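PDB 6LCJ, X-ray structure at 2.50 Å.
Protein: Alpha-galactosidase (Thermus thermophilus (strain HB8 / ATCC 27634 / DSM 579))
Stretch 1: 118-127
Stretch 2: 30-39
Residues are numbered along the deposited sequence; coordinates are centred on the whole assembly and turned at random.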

# COMPACT_ATOMS: atom_id res chain seq x y z
N ARG E 118 5.42 31.61 0.37
CA ARG E 118 4.93 31.17 -0.92
C ARG E 118 5.29 32.24 -1.95
O ARG E 118 5.82 33.30 -1.61
CB ARG E 118 3.42 30.91 -0.87
CG ARG E 118 3.00 30.04 0.31
CD ARG E 118 1.51 29.69 0.30
NE ARG E 118 1.17 28.96 -0.92
CZ ARG E 118 0.50 29.49 -1.94
NH1 ARG E 118 0.09 30.75 -1.86
NH2 ARG E 118 0.26 28.77 -3.02
N GLU E 119 5.01 31.96 -3.23
CA GLU E 119 5.27 32.98 -4.26
C GLU E 119 4.44 34.24 -4.00
O GLU E 119 4.86 35.35 -4.37
CB GLU E 119 4.96 32.42 -5.65
CG GLU E 119 4.98 33.45 -6.80
CD GLU E 119 3.58 33.93 -7.23
OE1 GLU E 119 3.46 35.10 -7.69
OE2 GLU E 119 2.60 33.15 -7.13
N ASP E 120 3.29 34.10 -3.36
CA ASP E 120 2.32 35.18 -3.24
C ASP E 120 2.06 35.57 -1.79
O ASP E 120 1.19 36.41 -1.53
CB ASP E 120 1.01 34.78 -3.93
CG ASP E 120 0.40 33.51 -3.34
OD1 ASP E 120 1.11 32.78 -2.61
OD2 ASP E 120 -0.80 33.24 -3.60
N LEU E 121 2.81 35.01 -0.84
CA LEU E 121 2.44 35.23 0.55
C LEU E 121 3.61 34.95 1.47
O LEU E 121 4.33 33.96 1.29
CB LEU E 121 1.25 34.34 0.92
CG LEU E 121 0.84 34.37 2.38
CD1 LEU E 121 0.25 35.74 2.70
CD2 LEU E 121 -0.11 33.25 2.70
N LEU E 122 3.81 35.85 2.43
CA LEU E 122 4.54 35.58 3.66
C LEU E 122 3.51 35.41 4.77
O LEU E 122 2.68 36.29 4.98
CB LEU E 122 5.49 36.72 4.03
CG LEU E 122 6.88 36.77 3.41
CD1 LEU E 122 7.58 38.08 3.77
CD2 LEU E 122 7.71 35.57 3.86
N LEU E 123 3.57 34.28 5.47
CA LEU E 123 2.65 34.02 6.58
C LEU E 123 3.46 33.78 7.85
O LEU E 123 4.24 32.83 7.92
CB LEU E 123 1.75 32.83 6.25
CG LEU E 123 0.57 32.56 7.20
CD1 LEU E 123 -0.52 31.77 6.49
CD2 LEU E 123 1.04 31.79 8.42
N GLY E 124 3.24 34.62 8.86
CA GLY E 124 3.88 34.46 10.15
C GLY E 124 2.91 33.89 11.16
O GLY E 124 1.77 34.33 11.26
N ARG E 125 3.38 32.89 11.91
CA ARG E 125 2.53 32.18 12.85
C ARG E 125 3.31 31.93 14.14
O ARG E 125 4.31 31.21 14.14
CB ARG E 125 2.03 30.86 12.26
CG ARG E 125 1.07 30.12 13.18
CD ARG E 125 0.52 28.87 12.53
NE ARG E 125 -0.29 29.21 11.37
CZ ARG E 125 -0.58 28.35 10.40
NH1 ARG E 125 -0.12 27.10 10.47
NH2 ARG E 125 -1.32 28.74 9.38
N TYR E 126 2.83 32.52 15.24
CA TYR E 126 3.38 32.22 16.55
C TYR E 126 2.84 30.88 17.03
O TYR E 126 1.67 30.57 16.86
CB TYR E 126 3.01 33.33 17.55
CG TYR E 126 3.98 34.51 17.56
CD1 TYR E 126 5.20 34.43 18.23
CD2 TYR E 126 3.67 35.69 16.92
CE1 TYR E 126 6.09 35.51 18.24
CE2 TYR E 126 4.54 36.77 16.92
CZ TYR E 126 5.75 36.67 17.58
OH TYR E 126 6.59 37.75 17.58
N ALA E 127 3.72 30.07 17.62
CA ALA E 127 3.32 28.74 18.06
C ALA E 127 2.54 28.80 19.38
O ALA E 127 1.46 28.22 19.50
CB ALA E 127 4.55 27.84 18.20
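Stretch 2, residues 30-39: WGREVRVFPP

The most distinctive feature of this contact is a carboxylate shared between two arginines, one from each strand. Glu-33 extends with chi1 and chi2 both t, and its OE1 takes a hydrogen bond from Arg-125 NE across the strands (NE to OE1 3.2 Å, N-H...O angle 142°), forming a salt bridge; a weak bond from Arg-125 NH2 to the same OE1 (3.3 Å, 137°) supplements it. Its other oxygen, OE2, lies 3.1 Å from NE of Arg-35, two residues along its own strand, in a second salt bridge. Leu-123 shares this face, its CD1 3.4 Å from Arg-35 NE.

Stretch 2 runs antiparallel to stretch 1: the axes of strands 33-37 and 122-126 approach to 4.7 Å, with 171° between their N-to-C directions. Residues 33-36 have phi from -124° to -132° and psi from 126° to 148°, values typical of extended strand. The register pairs Val-36 with Leu-122, Arg-35 with Leu-123, Val-34 with Gly-124 and Glu-33 with Arg-125. Reciprocal hydrogen bonds fix it: Val-36 N to Leu-122 O and Leu-122 N to Val-36 O are each 2.9 Å, as are Val-34 N to Gly-124 O and Gly-124 N to Val-34 O.

On the opposite face, Leu-122 CB lies 4.4 Å from Val-36 CB. Gly-124 leaves room beside Val-34, since an ideal CB there would sit a tight 3.3 Å from Val-34 CG2.

Beyond the paired residues, Tyr-126 N donates to Arg-32 O (2.8 Å, 169°), and the Arg-32 side chain reaches back so that NH2 bonds Ala-127 O at 3.0 Å. Toward the other end, Leu-121 CD1 packs over the Phe-37 ring, 3.8 Å from its centroid and 22° off the normal, a CH-pi contact. Pro-38 CD approaches Asp-120 O to 3.1 Å.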

# COMPACT_ATOMS: atom_id res chain seq x y z
N TRP E 30 0.83 43.32 14.83
CA TRP E 30 0.50 42.46 15.96
C TRP E 30 -0.39 41.32 15.52
O TRP E 30 -1.28 41.52 14.69
CB TRP E 30 -0.18 43.21 17.08
CG TRP E 30 0.76 43.42 18.18
CD1 TRP E 30 1.04 42.55 19.20
CD2 TRP E 30 1.60 44.56 18.36
NE1 TRP E 30 2.01 43.09 20.02
CE2 TRP E 30 2.37 44.33 19.53
CE3 TRP E 30 1.77 45.76 17.66
CZ2 TRP E 30 3.29 45.25 20.00
CZ3 TRP E 30 2.68 46.68 18.14
CH2 TRP E 30 3.43 46.42 19.30
N GLY E 31 -0.16 40.14 16.08
CA GLY E 31 -1.05 39.03 15.82
C GLY E 31 -0.42 37.66 15.89
O GLY E 31 0.71 37.46 15.44
N ARG E 32 -1.16 36.70 16.45
CA ARG E 32 -0.70 35.32 16.44
C ARG E 32 -0.41 34.86 15.02
O ARG E 32 0.57 34.15 14.78
CB ARG E 32 -1.74 34.41 17.10
CG ARG E 32 -1.13 33.21 17.80
CD ARG E 32 -2.09 32.02 17.82
NE ARG E 32 -1.40 30.75 18.09
CZ ARG E 32 -1.48 29.68 17.30
NH1 ARG E 32 -2.21 29.72 16.19
NH2 ARG E 32 -0.83 28.56 17.61
N GLU E 33 -1.24 35.27 14.06
CA GLU E 33 -0.98 34.97 12.66
C GLU E 33 -1.11 36.25 11.85
O GLU E 33 -2.05 37.01 12.04
CB GLU E 33 -1.93 33.90 12.11
CG GLU E 33 -1.45 33.41 10.76
CD GLU E 33 -2.31 32.30 10.19
OE1 GLU E 33 -2.63 31.34 10.94
OE2 GLU E 33 -2.66 32.41 9.00
N VAL E 34 -0.15 36.47 10.95
CA VAL E 34 -0.18 37.64 10.08
C VAL E 34 0.10 37.18 8.66
O VAL E 34 0.81 36.20 8.42
CB VAL E 34 0.83 38.73 10.51
CG1 VAL E 34 0.52 39.22 11.93
CG2 VAL E 34 2.27 38.23 10.42
N ARG E 35 -0.50 37.88 7.70
CA ARG E 35 -0.38 37.54 6.30
C ARG E 35 0.03 38.79 5.55
O ARG E 35 -0.63 39.82 5.66
CB ARG E 35 -1.69 36.98 5.74
CG ARG E 35 -2.15 35.74 6.47
CD ARG E 35 -3.04 34.87 5.60
NE ARG E 35 -3.34 33.63 6.28
CZ ARG E 35 -4.27 32.76 5.89
NH1 ARG E 35 -5.00 33.02 4.82
NH2 ARG E 35 -4.46 31.64 6.59
N VAL E 36 1.12 38.70 4.80
CA VAL E 36 1.64 39.82 4.02
C VAL E 36 1.73 39.37 2.58
O VAL E 36 2.25 38.29 2.30
CB VAL E 36 3.02 40.28 4.54
CG1 VAL E 36 3.57 41.38 3.67
CG2 VAL E 36 2.93 40.73 5.99
N PHE E 37 1.19 40.18 1.66
CA PHE E 37 1.20 39.78 0.26
C PHE E 37 2.15 40.66 -0.52
O PHE E 37 2.06 41.89 -0.43
CB PHE E 37 -0.20 39.85 -0.35
CG PHE E 37 -1.21 39.04 0.39
CD1 PHE E 37 -1.51 37.74 -0.01
CD2 PHE E 37 -1.85 39.55 1.51
CE1 PHE E 37 -2.42 36.99 0.70
CE2 PHE E 37 -2.75 38.81 2.22
CZ PHE E 37 -3.05 37.52 1.82
N PRO E 38 3.10 40.08 -1.25
CA PRO E 38 4.03 40.88 -2.01
C PRO E 38 3.32 41.64 -3.11
O PRO E 38 2.39 41.13 -3.75
CB PRO E 38 5.00 39.84 -2.59
CG PRO E 38 4.22 38.58 -2.61
CD PRO E 38 3.34 38.64 -1.41
N PRO E 39 3.72 42.87 -3.34
CA PRO E 39 3.20 43.61 -4.49
C PRO E 39 4.03 43.35 -5.74
O PRO E 39 4.13 44.21 -6.61
CB PRO E 39 3.32 45.06 -4.02
CG PRO E 39 4.55 45.05 -3.14
CD PRO E 39 4.62 43.68 -2.50